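Local structure of probable glutamine synthetase (Pseudomonas aeruginosa, 4HPP) at residues A310-C315 with L331-M336; F130-S135 with N233-H238; A272-L277 with Q385-T390; L124-A129 with L237-Q242. The protein is a probable member of the glutamine synthetase family, pairing an N-terminal domain with a catalytic domain that holds magnesium and glutamic acid in the model. One frame throughout, in Å; residues are numbered along the deposited sequence.

Contact 1: A310-C315 with L331-M336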
loop_
_atom_site.group_PDB
_atom_site.type_symbol
_atom_site.label_atom_id
_atom_site.label_comp_id
_atom_site.label_asym_id
_atom_site.label_seq_id
_atom_site.Cartn_x
_atom_site.Cartn_y
_atom_site.Cartn_z
ATOM N N ALA A 310 -13.101 -36.226 -36.917
ATOM C CA ALA A 310 -13.207 -35.928 -38.355
ATOM C C ALA A 310 -12.620 -34.544 -38.601
ATOM O O ALA A 310 -12.855 -33.640 -37.821
ATOM C CB ALA A 310 -14.673 -36.030 -38.860
ATOM N N ALA A 311 -11.872 -34.382 -39.681
ATOM C CA ALA A 311 -11.335 -33.080 -40.056
ATOM C C ALA A 311 -12.453 -32.150 -40.537
ATOM O O ALA A 311 -12.358 -30.945 -40.358
ATOM C CB ALA A 311 -10.224 -33.216 -41.111
ATOM N N LEU A 312 -13.523 -32.695 -41.125
ATOM C CA LEU A 312 -14.627 -31.849 -41.628
ATOM C C LEU A 312 -15.896 -32.428 -41.090
ATOM O O LEU A 312 -16.147 -33.619 -41.228
ATOM C CB LEU A 312 -14.654 -31.842 -43.154
ATOM C CG LEU A 312 -15.303 -30.739 -43.968
ATOM C CD1 LEU A 312 -14.641 -29.403 -43.743
ATOM C CD2 LEU A 312 -15.202 -31.057 -45.456
ATOM N N ARG A 313 -16.698 -31.604 -40.432
ATOM C CA ARG A 313 -17.855 -32.124 -39.719
ATOM C C ARG A 313 -19.101 -31.401 -40.137
ATOM O O ARG A 313 -19.143 -30.181 -40.170
ATOM C CB ARG A 313 -17.655 -32.012 -38.207
ATOM C CG ARG A 313 -18.883 -32.375 -37.367
ATOM C CD ARG A 313 -18.546 -32.441 -35.885
ATOM N NE ARG A 313 -18.408 -31.111 -35.275
ATOM C CZ ARG A 313 -19.400 -30.412 -34.713
ATOM N NH1 ARG A 313 -19.142 -29.216 -34.196
ATOM N NH2 ARG A 313 -20.643 -30.899 -34.667
ATOM N N ILE A 314 -20.105 -32.181 -40.494
ATOM C CA ILE A 314 -21.448 -31.692 -40.736
ATOM C C ILE A 314 -22.115 -31.374 -39.404
ATOM O O ILE A 314 -22.179 -32.230 -38.518
ATOM C CB ILE A 314 -22.285 -32.757 -41.457
ATOM C CG1 ILE A 314 -21.586 -33.212 -42.752
ATOM C CG2 ILE A 314 -23.663 -32.202 -41.762
ATOM C CD1 ILE A 314 -21.867 -34.651 -43.137
ATOM N N CYS A 315 -22.584 -30.135 -39.265
ATOM C CA CYS A 315 -23.272 -29.659 -38.043
ATOM C C CYS A 315 -24.763 -29.683 -38.304
ATOM O O CYS A 315 -25.324 -28.701 -38.857
ATOM C CB CYS A 315 -22.855 -28.224 -37.643
ATOM S SG CYS A 315 -21.076 -27.990 -37.343
ATOM N N LEU A 331 -20.999 -26.640 -42.412
ATOM C CA LEU A 331 -19.868 -27.531 -42.274
ATOM C C LEU A 331 -18.689 -26.871 -41.555
ATOM O O LEU A 331 -18.195 -25.781 -41.915
ATOM C CB LEU A 331 -19.441 -28.040 -43.659
ATOM C CG LEU A 331 -20.417 -29.000 -44.377
ATOM C CD1 LEU A 331 -20.594 -28.623 -45.834
ATOM C CD2 LEU A 331 -19.845 -30.391 -44.279
ATOM N N GLU A 332 -18.209 -27.592 -40.572
ATOM C CA GLU A 332 -17.155 -27.190 -39.718
ATOM C C GLU A 332 -15.820 -27.902 -40.045
ATOM O O GLU A 332 -15.700 -29.139 -39.905
ATOM C CB GLU A 332 -17.601 -27.509 -38.301
ATOM C CG GLU A 332 -16.478 -27.804 -37.344
ATOM C CD GLU A 332 -16.884 -27.593 -35.906
ATOM O OE1 GLU A 332 -17.093 -26.427 -35.486
ATOM O OE2 GLU A 332 -16.971 -28.594 -35.189
ATOM N N PHE A 333 -14.838 -27.087 -40.477
ATOM C CA PHE A 333 -13.405 -27.421 -40.689
ATOM C C PHE A 333 -12.645 -27.279 -39.355
ATOM O O PHE A 333 -12.804 -26.291 -38.638
ATOM C CB PHE A 333 -12.831 -26.480 -41.782
ATOM C CG PHE A 333 -11.360 -26.689 -42.126
ATOM C CD1 PHE A 333 -10.339 -26.204 -41.289
ATOM C CD2 PHE A 333 -10.992 -27.331 -43.324
ATOM C CE1 PHE A 333 -8.990 -26.388 -41.606
ATOM C CE2 PHE A 333 -9.654 -27.508 -43.652
ATOM C CZ PHE A 333 -8.658 -27.024 -42.796
ATOM N N ARG A 334 -11.810 -28.258 -39.027
ATOM C CA ARG A 334 -11.351 -28.377 -37.654
ATOM C C ARG A 334 -9.851 -28.281 -37.493
ATOM O O ARG A 334 -9.390 -27.859 -36.414
ATOM C CB ARG A 334 -11.906 -29.641 -36.975
ATOM C CG ARG A 334 -13.412 -29.707 -37.029
ATOM C CD ARG A 334 -14.025 -30.846 -36.237
ATOM N NE ARG A 334 -14.253 -30.485 -34.846
ATOM C CZ ARG A 334 -13.568 -31.009 -33.836
ATOM N NH1 ARG A 334 -13.828 -30.635 -32.572
ATOM N NH2 ARG A 334 -12.625 -31.925 -34.107
ATOM N N PRO A 335 -9.080 -28.641 -38.545
ATOM C CA PRO A 335 -7.621 -28.554 -38.360
ATOM C C PRO A 335 -7.098 -27.116 -38.560
ATOM O O PRO A 335 -6.321 -26.788 -39.484
ATOM C CB PRO A 335 -7.064 -29.601 -39.339
ATOM C CG PRO A 335 -8.257 -30.206 -40.033
ATOM C CD PRO A 335 -9.421 -29.278 -39.827
ATOM N N MET A 336 -7.550 -26.248 -37.660
ATOM C CA MET A 336 -7.263 -24.833 -37.787
ATOM C C MET A 336 -6.972 -24.317 -36.408
ATOM O O MET A 336 -7.500 -24.862 -35.439
ATOM C CB MET A 336 -8.421 -24.110 -38.430
ATOM C CG MET A 336 -8.042 -22.694 -38.801
ATOM S SD MET A 336 -9.417 -21.732 -39.468
ATOM C CE MET A 336 -9.427 -22.194 -41.229
#
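Leu312 and Phe333, with Ile314 and Leu331 beside them, form the closely packed side of this antiparallel strand pair. Leu312 CD1 reaches Phe333 CB at 4.0 Å, and Ile314 CG1 lies 3.6 Å from Leu331 CD2, the latter two side chains running side by side. Between them Arg313 and Glu332 make a hydrogen-bonded pair, with Arg313 N 2.7 Å from Glu332 O and Glu332 N 2.8 Å from Arg313 O.

The side chains of this central pair turn to the other face, where Arg313 and Arg334 are partly exposed. CG of Arg313 is anti to its backbone N (chi1 173°), and the chain bends at chi3 (76°) to bring NE 2.9 Å from Glu332 OE2 in a weak bond. NH1 completes the salt bridge to OE2, though its very short length is doubtful. Arg334 NE, approaching from another direction, adds a weak bond of 3.3 Å to the same oxygen. One carboxylate oxygen thus gathers two guanidinium groups, probably easing their mutual repulsion. Arg334 also lines the pocket of the bound glutamic acid.

Helix 261-281 packs on Leu312 and Phe333 through Leu271 and Leu274, helix 342-358 adds Val349, and strand 235-243 borders strand 330-336.

Contact 2: F130-S135 with N233-H238. With MG (magnesium ion), chain B; GLU (glutamic acid), chain D.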
loop_
_atom_site.group_PDB
_atom_site.type_symbol
_atom_site.label_atom_id
_atom_site.label_comp_id
_atom_site.label_asym_id
_atom_site.label_seq_id
_atom_site.Cartn_x
_atom_site.Cartn_y
_atom_site.Cartn_z
ATOM N N PHE A 130 -15.804 -18.119 -37.216
ATOM C CA PHE A 130 -14.647 -18.712 -36.533
ATOM C C PHE A 130 -14.926 -18.834 -35.009
ATOM O O PHE A 130 -15.387 -17.866 -34.377
ATOM C CB PHE A 130 -13.430 -17.830 -36.709
ATOM C CG PHE A 130 -12.928 -17.706 -38.103
ATOM C CD1 PHE A 130 -11.760 -18.396 -38.500
ATOM C CD2 PHE A 130 -13.547 -16.847 -39.009
ATOM C CE1 PHE A 130 -11.215 -18.241 -39.782
ATOM C CE2 PHE A 130 -13.024 -16.698 -40.294
ATOM C CZ PHE A 130 -11.850 -17.386 -40.694
ATOM N N GLU A 131 -14.649 -20.011 -34.436
ATOM C CA GLU A 131 -14.807 -20.229 -33.012
ATOM C C GLU A 131 -13.395 -20.228 -32.486
ATOM O O GLU A 131 -12.515 -20.865 -33.082
ATOM C CB GLU A 131 -15.455 -21.584 -32.701
ATOM C CG GLU A 131 -16.943 -21.770 -33.067
ATOM C CD GLU A 131 -17.508 -23.135 -32.585
ATOM O OE1 GLU A 131 -18.745 -23.275 -32.611
ATOM O OE2 GLU A 131 -16.746 -24.064 -32.152
ATOM N N HIS A 132 -13.187 -19.528 -31.369
ATOM C CA HIS A 132 -11.878 -19.298 -30.845
ATOM C C HIS A 132 -11.730 -19.806 -29.448
ATOM O O HIS A 132 -12.609 -19.552 -28.611
ATOM C CB HIS A 132 -11.579 -17.829 -30.882
ATOM C CG HIS A 132 -11.329 -17.279 -32.287
ATOM N ND1 HIS A 132 -12.222 -16.462 -32.927
ATOM C CD2 HIS A 132 -10.212 -17.368 -33.122
ATOM C CE1 HIS A 132 -11.710 -16.088 -34.117
ATOM N NE2 HIS A 132 -10.483 -16.650 -34.236
ATOM N N GLU A 133 -10.638 -20.550 -29.177
ATOM C CA GLU A 133 -10.352 -20.963 -27.827
ATOM C C GLU A 133 -9.027 -20.310 -27.367
ATOM O O GLU A 133 -8.118 -20.060 -28.175
ATOM C CB GLU A 133 -10.330 -22.467 -27.709
ATOM C CG GLU A 133 -11.696 -23.144 -27.799
ATOM C CD GLU A 133 -11.575 -24.645 -28.072
ATOM O OE1 GLU A 133 -10.445 -25.124 -28.403
ATOM O OE2 GLU A 133 -12.622 -25.352 -27.976
ATOM N N PHE A 134 -8.940 -19.993 -26.076
ATOM C CA PHE A 134 -7.761 -19.337 -25.547
ATOM C C PHE A 134 -7.553 -19.642 -24.055
ATOM O O PHE A 134 -8.485 -20.110 -23.334
ATOM C CB PHE A 134 -7.844 -17.812 -25.809
ATOM C CG PHE A 134 -9.019 -17.117 -25.096
ATOM C CD1 PHE A 134 -10.287 -17.017 -25.716
ATOM C CD2 PHE A 134 -8.838 -16.517 -23.843
ATOM C CE1 PHE A 134 -11.323 -16.402 -25.088
ATOM C CE2 PHE A 134 -9.894 -15.881 -23.224
ATOM C CZ PHE A 134 -11.132 -15.840 -23.825
ATOM N N SER A 135 -6.356 -19.336 -23.596
ATOM C CA SER A 135 -5.979 -19.470 -22.205
ATOM C C SER A 135 -6.094 -18.109 -21.661
ATOM O O SER A 135 -5.673 -17.148 -22.331
ATOM C CB SER A 135 -4.471 -19.825 -22.055
ATOM O OG SER A 135 -4.177 -21.178 -22.396
ATOM N N ASN A 233 -5.645 -25.399 -28.105
ATOM C CA ASN A 233 -6.533 -24.298 -28.431
ATOM C C ASN A 233 -6.795 -24.433 -29.946
ATOM O O ASN A 233 -5.903 -24.176 -30.783
ATOM C CB ASN A 233 -5.927 -22.900 -28.106
ATOM C CG ASN A 233 -5.721 -22.602 -26.590
ATOM O OD1 ASN A 233 -6.637 -22.766 -25.755
ATOM N ND2 ASN A 233 -4.491 -22.111 -26.235
ATOM N N GLY A 234 -8.017 -24.842 -30.303
ATOM C CA GLY A 234 -8.430 -24.924 -31.694
ATOM C C GLY A 234 -9.084 -23.636 -32.177
ATOM O O GLY A 234 -9.348 -22.738 -31.394
ATOM N N VAL A 235 -9.279 -23.550 -33.489
ATOM C CA VAL A 235 -10.085 -22.562 -34.140
ATOM C C VAL A 235 -10.942 -23.425 -35.058
ATOM O O VAL A 235 -10.415 -24.274 -35.737
ATOM C CB VAL A 235 -9.244 -21.564 -34.969
ATOM C CG1 VAL A 235 -10.103 -20.832 -36.029
ATOM C CG2 VAL A 235 -8.567 -20.526 -34.079
ATOM N N HIS A 236 -12.251 -23.217 -35.079
ATOM C CA HIS A 236 -13.112 -23.982 -35.976
ATOM C C HIS A 236 -13.867 -23.060 -36.850
ATOM O O HIS A 236 -14.433 -22.067 -36.403
ATOM C CB HIS A 236 -14.116 -24.865 -35.235
ATOM C CG HIS A 236 -13.491 -25.917 -34.364
ATOM N ND1 HIS A 236 -14.129 -26.426 -33.288
ATOM C CD2 HIS A 236 -12.225 -26.542 -34.409
ATOM C CE1 HIS A 236 -13.317 -27.340 -32.673
ATOM N NE2 HIS A 236 -12.158 -27.405 -33.352
ATOM N N LEU A 237 -13.936 -23.400 -38.119
ATOM C CA LEU A 237 -14.531 -22.494 -39.061
ATOM C C LEU A 237 -15.812 -23.191 -39.490
ATOM O O LEU A 237 -15.721 -24.299 -39.982
ATOM C CB LEU A 237 -13.545 -22.301 -40.217
ATOM C CG LEU A 237 -13.938 -21.600 -41.490
ATOM C CD1 LEU A 237 -14.489 -20.213 -41.171
ATOM C CD2 LEU A 237 -12.712 -21.507 -42.372
ATOM N N HIS A 238 -16.977 -22.569 -39.241
ATOM C CA HIS A 238 -18.276 -23.024 -39.767
ATOM C C HIS A 238 -18.597 -22.307 -41.022
ATOM O O HIS A 238 -18.608 -21.088 -41.040
ATOM C CB HIS A 238 -19.387 -22.718 -38.783
ATOM C CG HIS A 238 -19.267 -23.472 -37.506
ATOM N ND1 HIS A 238 -19.804 -24.713 -37.341
ATOM C CD2 HIS A 238 -18.620 -23.154 -36.321
ATOM C CE1 HIS A 238 -19.519 -25.177 -36.107
ATOM N NE2 HIS A 238 -18.809 -24.210 -35.462
HETATM MG MG MG B . -14.739 -25.713 -28.281
HETATM N N GLU D . -9.690 -27.755 -28.022
HETATM C CA GLU D . -10.065 -28.570 -29.247
HETATM C C GLU D . -9.271 -28.257 -30.537
HETATM O O GLU D . -8.056 -28.104 -30.522
HETATM C CB GLU D . -11.554 -28.431 -29.533
HETATM C CG GLU D . -12.426 -29.112 -28.514
HETATM C CD GLU D . -13.869 -28.777 -28.700
HETATM O OE1 GLU D . -14.617 -29.706 -29.041
HETATM O OE2 GLU D . -14.248 -27.593 -28.523
HETATM O OXT GLU D . -9.819 -28.135 -31.638
HETATM O O HOH W 1 -16.885 -26.588 -32.927
HETATM O O HOH W 2 -8.104 -20.030 -30.965
#
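Asn233 begins its segment by laying CB 3.6 Å from Glu133 O, while its amide is held by Gln185 and Ala223. Gly234 comes next, and its N donates to Glu133 OE1 at 3.1 Å with an angle of 160°, on the anti side of the carboxylate and 26° out of its plane. The same oxygen accepts from N of the bound glutamic acid at 2.8 Å, and Glu133 OE2 binds the magnesium ion at 2.2 Å. One carboxylate therefore meets a backbone N-H, the ligand and the metal, and the glycine bond helps to fix its rotation.

Val235 turns to the face of the sheet that carries Phe130 and His132, and sets CG1 at the edge of the Phe130 ring. His236 exchanges backbone bonds with Glu131. Its ring donates from NE2 to OXT of glutamic acid at 3.0 Å, and a water bridges ND1 to Glu131 OE2. A chi2 of 55° puts Leu237 CD1 over the centre of the Phe130 ring in a CH-pi contact, 3.8 Å from the centroid. His238 closes the series with a weak bond from NE2 to Glu131 OE1 at 3.0 Å, its ND1 being bonded to Asn330.

With Glu180 and Glu187 completing the protein ligands of the magnesium, this strand pair forms part of the metal and ligand pocket in a glutamine synthetase catalytic domain.

Contact 3: A272-L277 with Q385-T390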
loop_
_atom_site.group_PDB
_atom_site.type_symbol
_atom_site.label_atom_id
_atom_site.label_comp_id
_atom_site.label_asym_id
_atom_site.label_seq_id
_atom_site.Cartn_x
_atom_site.Cartn_y
_atom_site.Cartn_z
ATOM N N ALA A 272 -9.923 -33.418 -50.594
ATOM C CA ALA A 272 -8.843 -33.879 -51.468
ATOM C C ALA A 272 -7.604 -33.029 -51.288
ATOM O O ALA A 272 -6.464 -33.535 -51.377
ATOM C CB ALA A 272 -9.296 -33.858 -52.893
ATOM N N HIS A 273 -7.837 -31.754 -50.968
ATOM C CA HIS A 273 -6.759 -30.811 -50.722
ATOM C C HIS A 273 -6.340 -30.627 -49.297
ATOM O O HIS A 273 -5.335 -29.963 -49.044
ATOM C CB HIS A 273 -7.102 -29.460 -51.330
ATOM C CG HIS A 273 -7.235 -29.498 -52.833
ATOM N ND1 HIS A 273 -6.165 -29.609 -53.657
ATOM C CD2 HIS A 273 -8.362 -29.480 -53.652
ATOM C CE1 HIS A 273 -6.592 -29.640 -54.928
ATOM N NE2 HIS A 273 -7.935 -29.555 -54.922
ATOM N N LEU A 274 -7.049 -31.202 -48.344
ATOM C CA LEU A 274 -6.654 -30.979 -46.930
ATOM C C LEU A 274 -5.158 -31.085 -46.599
ATOM O O LEU A 274 -4.677 -30.262 -45.815
ATOM C CB LEU A 274 -7.488 -31.800 -45.899
ATOM C CG LEU A 274 -8.429 -30.932 -45.046
ATOM C CD1 LEU A 274 -9.397 -31.785 -44.259
ATOM C CD2 LEU A 274 -7.632 -30.027 -44.111
ATOM N N PRO A 275 -4.422 -32.097 -47.150
ATOM C CA PRO A 275 -3.020 -32.118 -46.658
ATOM C C PRO A 275 -2.259 -30.853 -47.017
ATOM O O PRO A 275 -1.317 -30.503 -46.315
ATOM C CB PRO A 275 -2.391 -33.404 -47.288
ATOM C CG PRO A 275 -3.574 -34.280 -47.575
ATOM C CD PRO A 275 -4.784 -33.367 -47.827
ATOM N N ALA A 276 -2.688 -30.157 -48.067
ATOM C CA ALA A 276 -2.091 -28.865 -48.429
ATOM C C ALA A 276 -2.658 -27.743 -47.561
ATOM O O ALA A 276 -1.932 -26.785 -47.174
ATOM C CB ALA A 276 -2.342 -28.558 -49.916
ATOM N N LEU A 277 -3.969 -27.830 -47.290
ATOM C CA LEU A 277 -4.656 -26.742 -46.604
ATOM C C LEU A 277 -4.065 -26.603 -45.220
ATOM O O LEU A 277 -4.166 -25.531 -44.597
ATOM C CB LEU A 277 -6.133 -26.991 -46.481
ATOM C CG LEU A 277 -6.989 -26.900 -47.726
ATOM C CD1 LEU A 277 -8.436 -27.294 -47.384
ATOM C CD2 LEU A 277 -6.875 -25.521 -48.319
ATOM N N GLN A 385 -6.508 -39.461 -47.414
ATOM C CA GLN A 385 -5.103 -39.102 -47.025
ATOM C C GLN A 385 -4.890 -38.799 -45.505
ATOM O O GLN A 385 -5.783 -38.292 -44.806
ATOM C CB GLN A 385 -4.568 -37.912 -47.856
ATOM C CG GLN A 385 -4.980 -37.848 -49.325
ATOM C CD GLN A 385 -5.558 -36.480 -49.722
ATOM O OE1 GLN A 385 -6.408 -35.932 -49.011
ATOM N NE2 GLN A 385 -5.124 -35.935 -50.868
ATOM N N ALA A 386 -3.710 -39.119 -44.993
ATOM C CA ALA A 386 -3.267 -38.561 -43.712
ATOM C C ALA A 386 -2.906 -37.056 -43.881
ATOM O O ALA A 386 -2.313 -36.633 -44.905
ATOM C CB ALA A 386 -2.074 -39.343 -43.146
ATOM N N LEU A 387 -3.288 -36.260 -42.881
ATOM C CA LEU A 387 -2.814 -34.877 -42.762
ATOM C C LEU A 387 -1.337 -34.910 -42.373
ATOM O O LEU A 387 -0.910 -35.796 -41.642
ATOM C CB LEU A 387 -3.663 -34.085 -41.741
ATOM C CG LEU A 387 -5.180 -34.083 -42.043
ATOM C CD1 LEU A 387 -5.998 -33.210 -41.113
ATOM C CD2 LEU A 387 -5.486 -33.721 -43.480
ATOM N N PRO A 388 -0.534 -33.966 -42.876
ATOM C CA PRO A 388 0.887 -33.997 -42.522
ATOM C C PRO A 388 1.144 -33.994 -41.001
ATOM O O PRO A 388 0.202 -33.867 -40.198
ATOM C CB PRO A 388 1.442 -32.735 -43.185
ATOM C CG PRO A 388 0.257 -31.903 -43.551
ATOM C CD PRO A 388 -0.854 -32.866 -43.797
ATOM N N ALA A 389 2.407 -34.125 -40.604
ATOM C CA ALA A 389 2.740 -34.271 -39.198
ATOM C C ALA A 389 3.708 -33.211 -38.681
ATOM O O ALA A 389 3.949 -33.143 -37.495
ATOM C CB ALA A 389 3.305 -35.665 -38.938
ATOM N N THR A 390 4.292 -32.406 -39.563
ATOM C CA THR A 390 5.143 -31.274 -39.166
ATOM C C THR A 390 4.815 -30.180 -40.161
ATOM O O THR A 390 4.245 -30.437 -41.223
ATOM C CB THR A 390 6.670 -31.563 -39.300
ATOM O OG1 THR A 390 6.970 -31.908 -40.651
ATOM C CG2 THR A 390 7.149 -32.698 -38.362
#
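Pro275 and Leu387 bring their CA atoms within 4.8 Å of each other where the non-helical segment 385-390 passes a kink in the helix of residues 272-277. The proline has no N-H to give to the preceding turn, and Ala276 N bonds to His273 O at 2.8 Å rather than reaching back to Ala272 O. Gln385 takes up that carbonyl: its NE2 donates to Ala272 O at 2.8 Å, nearly straight at 165° and in the plane of its own amide.

A bend at chi2 (129°) swings CD of Gln385 toward the helix, and the side chain crosses that of Pro275 at about a right angle. Its OE1 then lies 3.3 Å from Pro275 CD, so the amide packs on the proline ring while bonding past it. Farther along, Pro388 places CG 3.5 Å from Pro275 O and CD 3.9 Å from Pro275 CB. On the more buried side, one methyl of Leu387, CD2, rests 3.7 Å from Leu274 CB.

This meeting of helix and loop lies against strand 330-336, whose Pro335 touches both Leu274 and Leu387. Helix 391-399 packs on the two prolines through Cys397, and Leu387 pairs by its backbone with Ala299.

Contact 4: L124-A129 with L237-Q242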
loop_
_atom_site.group_PDB
_atom_site.type_symbol
_atom_site.label_atom_id
_atom_site.label_comp_id
_atom_site.label_asym_id
_atom_site.label_seq_id
_atom_site.Cartn_x
_atom_site.Cartn_y
_atom_site.Cartn_z
ATOM N N LEU A 124 -22.876 -17.846 -55.433
ATOM C CA LEU A 124 -22.724 -18.237 -54.015
ATOM C C LEU A 124 -22.231 -17.093 -53.066
ATOM O O LEU A 124 -21.221 -16.436 -53.332
ATOM C CB LEU A 124 -21.780 -19.434 -53.928
ATOM C CG LEU A 124 -21.937 -20.485 -55.019
ATOM C CD1 LEU A 124 -20.986 -21.642 -54.793
ATOM C CD2 LEU A 124 -23.368 -20.985 -54.989
ATOM N N GLN A 125 -22.976 -16.849 -51.994
ATOM C CA GLN A 125 -22.556 -16.010 -50.883
ATOM C C GLN A 125 -21.809 -16.911 -49.911
ATOM O O GLN A 125 -22.209 -18.051 -49.701
ATOM C CB GLN A 125 -23.759 -15.457 -50.134
ATOM C CG GLN A 125 -24.913 -15.010 -51.014
ATOM C CD GLN A 125 -24.864 -13.548 -51.434
ATOM O OE1 GLN A 125 -24.082 -13.168 -52.315
ATOM N NE2 GLN A 125 -25.728 -12.718 -50.823
ATOM N N VAL A 126 -20.744 -16.408 -49.292
ATOM C CA VAL A 126 -20.056 -17.193 -48.261
ATOM C C VAL A 126 -20.306 -16.714 -46.854
ATOM O O VAL A 126 -20.055 -15.553 -46.520
ATOM C CB VAL A 126 -18.564 -17.341 -48.549
ATOM C CG1 VAL A 126 -17.915 -18.179 -47.453
ATOM C CG2 VAL A 126 -18.406 -18.023 -49.913
ATOM N N ILE A 127 -20.810 -17.619 -46.028
ATOM C CA ILE A 127 -21.249 -17.273 -44.699
ATOM C C ILE A 127 -20.415 -18.116 -43.793
ATOM O O ILE A 127 -20.453 -19.356 -43.907
ATOM C CB ILE A 127 -22.707 -17.696 -44.480
ATOM C CG1 ILE A 127 -23.644 -16.984 -45.460
ATOM C CG2 ILE A 127 -23.103 -17.428 -43.039
ATOM C CD1 ILE A 127 -24.259 -15.688 -44.954
ATOM N N ALA A 128 -19.703 -17.452 -42.882
ATOM C CA ALA A 128 -18.776 -18.133 -41.994
ATOM C C ALA A 128 -18.684 -17.505 -40.613
ATOM O O ALA A 128 -18.953 -16.304 -40.407
ATOM C CB ALA A 128 -17.378 -18.246 -42.617
ATOM N N ALA A 129 -18.269 -18.357 -39.681
ATOM C CA ALA A 129 -17.961 -17.961 -38.312
ATOM C C ALA A 129 -16.783 -18.814 -37.786
ATOM O O ALA A 129 -16.730 -20.034 -37.987
ATOM C CB ALA A 129 -19.199 -18.060 -37.425
ATOM N N LEU A 237 -13.936 -23.400 -38.119
ATOM C CA LEU A 237 -14.531 -22.494 -39.061
ATOM C C LEU A 237 -15.812 -23.191 -39.490
ATOM O O LEU A 237 -15.721 -24.299 -39.982
ATOM C CB LEU A 237 -13.545 -22.301 -40.217
ATOM C CG LEU A 237 -13.938 -21.600 -41.490
ATOM C CD1 LEU A 237 -14.489 -20.213 -41.171
ATOM C CD2 LEU A 237 -12.712 -21.507 -42.372
ATOM N N HIS A 238 -16.977 -22.569 -39.241
ATOM C CA HIS A 238 -18.276 -23.024 -39.767
ATOM C C HIS A 238 -18.597 -22.307 -41.022
ATOM O O HIS A 238 -18.608 -21.088 -41.040
ATOM C CB HIS A 238 -19.387 -22.718 -38.783
ATOM C CG HIS A 238 -19.267 -23.472 -37.506
ATOM N ND1 HIS A 238 -19.804 -24.713 -37.341
ATOM C CD2 HIS A 238 -18.620 -23.154 -36.321
ATOM C CE1 HIS A 238 -19.519 -25.177 -36.107
ATOM N NE2 HIS A 238 -18.809 -24.210 -35.462
ATOM N N LEU A 239 -18.815 -23.052 -42.089
ATOM C CA LEU A 239 -19.149 -22.469 -43.401
ATOM C C LEU A 239 -20.473 -22.985 -43.911
ATOM O O LEU A 239 -20.746 -24.189 -43.854
ATOM C CB LEU A 239 -18.082 -22.735 -44.433
ATOM C CG LEU A 239 -16.840 -21.890 -44.146
ATOM C CD1 LEU A 239 -15.597 -22.499 -44.788
ATOM C CD2 LEU A 239 -17.076 -20.478 -44.637
ATOM N N SER A 240 -21.331 -22.042 -44.297
ATOM C CA SER A 240 -22.542 -22.343 -45.043
ATOM C C SER A 240 -22.411 -21.577 -46.359
ATOM O O SER A 240 -21.656 -20.590 -46.455
ATOM C CB SER A 240 -23.815 -22.014 -44.249
ATOM O OG SER A 240 -24.128 -20.630 -44.223
ATOM N N LEU A 241 -23.076 -22.100 -47.377
ATOM C CA LEU A 241 -23.051 -21.522 -48.725
ATOM C C LEU A 241 -24.483 -21.195 -49.125
ATOM O O LEU A 241 -25.333 -22.068 -49.017
ATOM C CB LEU A 241 -22.452 -22.538 -49.709
ATOM C CG LEU A 241 -20.933 -22.611 -49.851
ATOM C CD1 LEU A 241 -20.550 -23.387 -51.112
ATOM C CD2 LEU A 241 -20.337 -21.223 -49.896
ATOM N N GLN A 242 -24.762 -19.971 -49.567
ATOM C CA GLN A 242 -26.153 -19.541 -49.862
ATOM C C GLN A 242 -26.330 -18.898 -51.226
ATOM O O GLN A 242 -25.512 -18.088 -51.659
ATOM C CB GLN A 242 -26.673 -18.533 -48.844
ATOM C CG GLN A 242 -26.946 -19.060 -47.454
ATOM C CD GLN A 242 -27.085 -17.926 -46.454
ATOM O OE1 GLN A 242 -27.109 -16.743 -46.834
ATOM N NE2 GLN A 242 -27.194 -18.271 -45.172
#
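The antiparallel pairing of strands 124-137 and 235-243, part of the large sheet of the catalytic domain, is represented here by Gln125 with Gln242, Ile127 with Ser240 and Ala129 with His238. Each pair exchanges two backbone hydrogen bonds, among them Gln125 N to Gln242 O at 2.8 Å and Ser240 N to Ile127 O at 2.9 Å.

On one face Val126 reaches out with both methyls: CG1 comes 3.7 Å from Leu239 CD2, and CG2 the same 3.7 Å from Leu241 CD2. Ala128 CB lies 3.8 Å from Leu237 CD1. Met346 and Leu350 of helix 342-358 pack on Val126.

The other face is more mixed. Ser240 OG takes the position between its backbone N and carbonyl carbon (chi1 78°), which sets it 3.3 Å from Ile127 CB. The extended chain of Gln242 carries its amide across the same isoleucine at a slant, Gln242 CD 3.7 Å from Ile127 CG1. Pro192 of strand 185-194 touches Ile127 and Ala129.

Six backbone bonds give these three pairs their polar partners, leaving one face apolar, packed by helices 342-358 and 108-121, and the other a mixture of aliphatic, hydroxyl, amide and imidazole groups.

How the contacts relate
From the N terminus, strand 124-137 supplies the opening segments of contact 4 and then contact 2. About a hundred residues later strand 235-243 returns antiparallel, closing contact 2 first and contact 4 just after, so the two form a continuous pairing that shares Leu237 and His238. Helix 261-281 then opens contact 3, which closes only at 385-390. Contact 1 opens and closes within that span, in series with contacts 2 and 4. Strand 330-336 joins the groups: it bonds to strand 235-243, with Phe333 N 3.0 Å from Leu237 O, and its Phe333 packs on Leu274. Sheet, helix and late loop are thereby tied together.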